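Local coordinates for Lmo0181 protein (Listeria monocytogenes serovar 1/2a, PDB 5F7V) that is a probably membrane-tethered lipoprotein that binds the cyclic glucan cycloalternan and probably passes it to an ABC transporter, at residues 179-183 / 361-365. Numbering follows the deposited sequence.
Sequences MNEFY and WNKIS. With GLC (alpha-D-glucopyranose), chain B.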
ATOM      1  N   MET A 179      -6.289  -7.341  -7.517  1.00  3.81           N
ATOM      2  CA  MET A 179      -6.661  -6.084  -8.156  1.00  4.06           C
ATOM      3  C   MET A 179      -5.669  -4.988  -7.824  1.00  3.79           C
ATOM      4  O   MET A 179      -5.311  -4.192  -8.695  1.00  3.67           O
ATOM      5  CB  MET A 179      -8.099  -5.698  -7.758  1.00  4.68           C
ATOM      6  CG  MET A 179      -8.497  -4.350  -8.324  1.00  5.26           C
ATOM      7  SD  MET A 179      -8.636  -4.338 -10.139  1.00  6.91           S
ATOM      8  CE  MET A 179     -10.406  -4.384 -10.273  1.00  7.41           C
ATOM      9  N   ASN A 180      -5.232  -4.904  -6.567  1.00  3.66           N
ATOM     10  CA  ASN A 180      -4.320  -3.811  -6.192  1.00  3.64           C
ATOM     11  C   ASN A 180      -3.002  -3.929  -6.911  1.00  3.42           C
ATOM     12  O   ASN A 180      -2.455  -2.923  -7.375  1.00  3.49           O
ATOM     13  CB  ASN A 180      -4.069  -3.777  -4.687  1.00  3.77           C
ATOM     14  CG  ASN A 180      -4.543  -2.506  -4.035  1.00  3.92           C
ATOM     15  OD1 ASN A 180      -5.606  -1.961  -4.380  1.00  4.28           O
ATOM     16  ND2 ASN A 180      -3.752  -2.016  -3.091  1.00  3.95           N
ATOM     17  N   GLU A 181      -2.511  -5.155  -7.077  1.00  3.33           N
ATOM     18  CA  GLU A 181      -1.249  -5.310  -7.808  1.00  3.24           C
ATOM     19  C   GLU A 181      -1.467  -5.075  -9.298  1.00  3.23           C
ATOM     20  O   GLU A 181      -0.614  -4.560 -10.017  1.00  3.18           O
ATOM     21  CB  GLU A 181      -0.678  -6.698  -7.563  1.00  3.24           C
ATOM     22  CG  GLU A 181       0.785  -6.817  -7.968  1.00  3.22           C
ATOM     23  CD  GLU A 181       1.752  -6.127  -7.019  1.00  3.26           C
ATOM     24  OE1 GLU A 181       1.361  -5.630  -5.914  1.00  3.37           O
ATOM     25  OE2 GLU A 181       2.959  -6.119  -7.381  1.00  3.42           O
ATOM     26  N   PHE A 182      -2.635  -5.509  -9.765  1.00  3.29           N
ATOM     27  CA  PHE A 182      -2.868  -5.539 -11.218  1.00  3.32           C
ATOM     28  C   PHE A 182      -3.025  -4.183 -11.837  1.00  3.34           C
ATOM     29  O   PHE A 182      -2.643  -4.046 -12.990  1.00  3.35           O
ATOM     30  CB  PHE A 182      -4.104  -6.368 -11.501  1.00  3.43           C
ATOM     31  CG  PHE A 182      -4.246  -6.679 -12.966  1.00  3.48           C
ATOM     32  CD1 PHE A 182      -3.268  -7.433 -13.608  1.00  3.45           C
ATOM     33  CD2 PHE A 182      -5.301  -6.213 -13.712  1.00  3.59           C
ATOM     34  CE1 PHE A 182      -3.340  -7.729 -14.949  1.00  3.53           C
ATOM     35  CE2 PHE A 182      -5.380  -6.502 -15.060  1.00  3.68           C
ATOM     36  CZ  PHE A 182      -4.390  -7.243 -15.670  1.00  3.65           C
ATOM     37  N   TYR A 183      -3.547  -3.178 -11.139  1.00  3.37           N
ATOM     38  CA  TYR A 183      -3.641  -1.898 -11.867  1.00  3.41           C
ATOM     39  C   TYR A 183      -2.234  -1.408 -12.199  1.00  3.36           C
ATOM     40  O   TYR A 183      -2.020  -0.740 -13.203  1.00  3.55           O
ATOM     41  CB  TYR A 183      -4.488  -0.834 -11.177  1.00  3.49           C
ATOM     42  CG  TYR A 183      -4.003  -0.249  -9.870  1.00  3.47           C
ATOM     43  CD1 TYR A 183      -3.093   0.781  -9.843  1.00  3.46           C
ATOM     44  CD2 TYR A 183      -4.464  -0.707  -8.648  1.00  3.49           C
ATOM     45  CE1 TYR A 183      -2.689   1.368  -8.659  1.00  3.48           C
ATOM     46  CE2 TYR A 183      -4.080  -0.143  -7.456  1.00  3.51           C
ATOM     47  CZ  TYR A 183      -3.176   0.878  -7.480  1.00  3.50           C
ATOM     48  OH  TYR A 183      -2.812   1.461  -6.294  1.00  3.57           O
ATOM     49  N   TRP A 361     -14.282   0.449  -4.740  1.00  7.67           N
ATOM     50  CA  TRP A 361     -13.007  -0.217  -4.961  1.00  6.83           C
ATOM     51  C   TRP A 361     -12.853  -1.519  -4.201  1.00  6.70           C
ATOM     52  O   TRP A 361     -12.464  -2.530  -4.793  1.00  6.12           O
ATOM     53  CB  TRP A 361     -11.854   0.700  -4.570  1.00  6.56           C
ATOM     54  CG  TRP A 361     -10.504   0.096  -4.851  1.00  6.12           C
ATOM     55  CD1 TRP A 361      -9.581  -0.325  -3.954  1.00  6.01           C
ATOM     56  CD2 TRP A 361      -9.952  -0.148  -6.137  1.00  5.80           C
ATOM     57  NE1 TRP A 361      -8.483  -0.798  -4.613  1.00  5.78           N
ATOM     58  CE2 TRP A 361      -8.661  -0.692  -5.966  1.00  5.56           C
ATOM     59  CE3 TRP A 361     -10.410   0.036  -7.440  1.00  5.81           C
ATOM     60  CZ2 TRP A 361      -7.840  -1.034  -7.028  1.00  5.42           C
ATOM     61  CZ3 TRP A 361      -9.605  -0.334  -8.500  1.00  5.60           C
ATOM     62  CH2 TRP A 361      -8.303  -0.846  -8.292  1.00  5.42           C
ATOM     63  N   ASN A 362     -13.129  -1.529  -2.901  1.00  7.28           N
ATOM     64  CA  ASN A 362     -12.924  -2.753  -2.142  1.00  7.70           C
ATOM     65  C   ASN A 362     -13.863  -3.877  -2.588  1.00  7.95           C
ATOM     66  O   ASN A 362     -13.432  -5.039  -2.657  1.00  7.45           O
ATOM     67  CB  ASN A 362     -12.952  -2.467  -0.637  1.00  8.22           C
ATOM     68  CG  ASN A 362     -11.720  -1.693  -0.130  1.00  8.42           C
ATOM     69  OD1 ASN A 362     -10.633  -1.663  -0.736  1.00  9.07           O
ATOM     70  ND2 ASN A 362     -11.893  -1.028   1.021  1.00  8.95           N
ATOM     71  N   LYS A 363     -15.087  -3.535  -2.958  1.00  8.56           N
ATOM     72  CA  LYS A 363     -16.060  -4.505  -3.425  1.00  9.17           C
ATOM     73  C   LYS A 363     -15.638  -5.103  -4.771  1.00  8.04           C
ATOM     74  O   LYS A 363     -15.641  -6.334  -4.963  1.00  7.94           O
ATOM     75  CB  LYS A 363     -17.408  -3.803  -3.535  1.00 11.37           C
ATOM     76  CG  LYS A 363     -18.470  -4.783  -3.913  1.00 13.45           C
ATOM     77  CD  LYS A 363     -19.696  -4.159  -4.525  1.00 15.84           C
ATOM     78  CE  LYS A 363     -20.282  -3.045  -3.712  1.00 17.31           C
ATOM     79  NZ  LYS A 363     -21.746  -3.314  -3.711  1.00 18.58           N
ATOM     80  N   ILE A 364     -15.253  -4.255  -5.722  0.70  7.36           N
ATOM     81  CA  ILE A 364     -14.806  -4.766  -7.013  0.70  6.97           C
ATOM     82  C   ILE A 364     -13.497  -5.539  -6.837  0.70  6.49           C
ATOM     83  O   ILE A 364     -13.297  -6.537  -7.523  0.70  6.12           O
ATOM     84  CB  ILE A 364     -14.762  -3.740  -8.165  0.70  7.14           C
ATOM     85  CG1 ILE A 364     -13.659  -2.687  -8.022  0.70  7.19           C
ATOM     86  CG2 ILE A 364     -16.137  -3.128  -8.345  0.70  7.56           C
ATOM     87  CD1 ILE A 364     -13.536  -1.754  -9.211  0.70  7.20           C
ATOM     88  N   SER A 365     -12.644  -5.113  -5.909  1.00  6.29           N
ATOM     89  CA  SER A 365     -11.413  -5.844  -5.648  1.00  6.00           C
ATOM     90  C   SER A 365     -11.663  -7.236  -5.110  1.00  6.12           C
ATOM     91  O   SER A 365     -11.027  -8.191  -5.549  1.00  5.65           O
ATOM     92  CB  SER A 365     -10.540  -5.023  -4.684  1.00  5.87           C
ATOM     93  OG  SER A 365     -10.080  -3.827  -5.331  1.00  5.62           O
TER
HETATM   94  C1  GLC B   1      -2.068  -3.986  -0.557  1.00  2.49           C
HETATM   95  C2  GLC B   1      -1.643  -5.325   0.029  1.00  2.58           C
HETATM   96  C3  GLC B   1      -0.117  -5.422  -0.006  1.00  2.64           C
HETATM   97  C4  GLC B   1       0.366  -5.230  -1.431  1.00  2.58           C
HETATM   98  C5  GLC B   1      -0.234  -3.970  -2.073  1.00  2.54           C
HETATM   99  C6  GLC B   1       0.007  -3.862  -3.581  1.00  2.64           C
HETATM  100  O2  GLC B   1      -2.142  -5.482   1.369  1.00  2.78           O
HETATM  101  O3  GLC B   1       0.217  -6.731   0.476  1.00  2.88           O
HETATM  102  O4  GLC B   1       1.795  -5.070  -1.458  1.00  2.70           O
HETATM  103  O5  GLC B   1      -1.650  -3.876  -1.915  1.00  2.49           O
HETATM  104  O6  GLC B   1      -0.561  -5.002  -4.217  1.00  2.67           O
HETATM  105  O   HOH W   1      -7.796  -3.753  -3.912  0.50  4.09           O
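Met179 and Trp361 form the apolar centre where the first turns of helices 179-187 and 361-376 cross almost at right angles (97°, axes 11.0 Å apart). Met179 CG lies 3.5 Å from Trp361 CH2, and its SD sits 4.8 Å from the centroid of the indole six-membered ring, an oblique Met-aromatic contact. Met179 CE reaches Ile364 CD1 at 4.2 Å, while Tyr183 CD2 touches the adjacent Trp361 CZ2 at 3.8 Å. Farther out, the indole edge turns polar: Trp361 NE1 donates to Asn180 OD1 (3.1 Å). Water 1 donates to Asn180 OD1 (2.9 Å) and to Ser365 OG (2.7 Å), whose hydroxyl donates back to Trp361 O (2.8 Å). Asn180 ND2 donates to glucose O5 (3.0 Å) and to Glu77; Glu181 OE1 accepts from glucose O6 (2.6 Å). With OD1 accepting from indole and water and ND2 turned to the sugar, the bonding is consistent with a single Asn180 amide orientation in the glycan pocket of this periplasmic-binding-protein-like fold, set partly by Trp361 of helix 361-376.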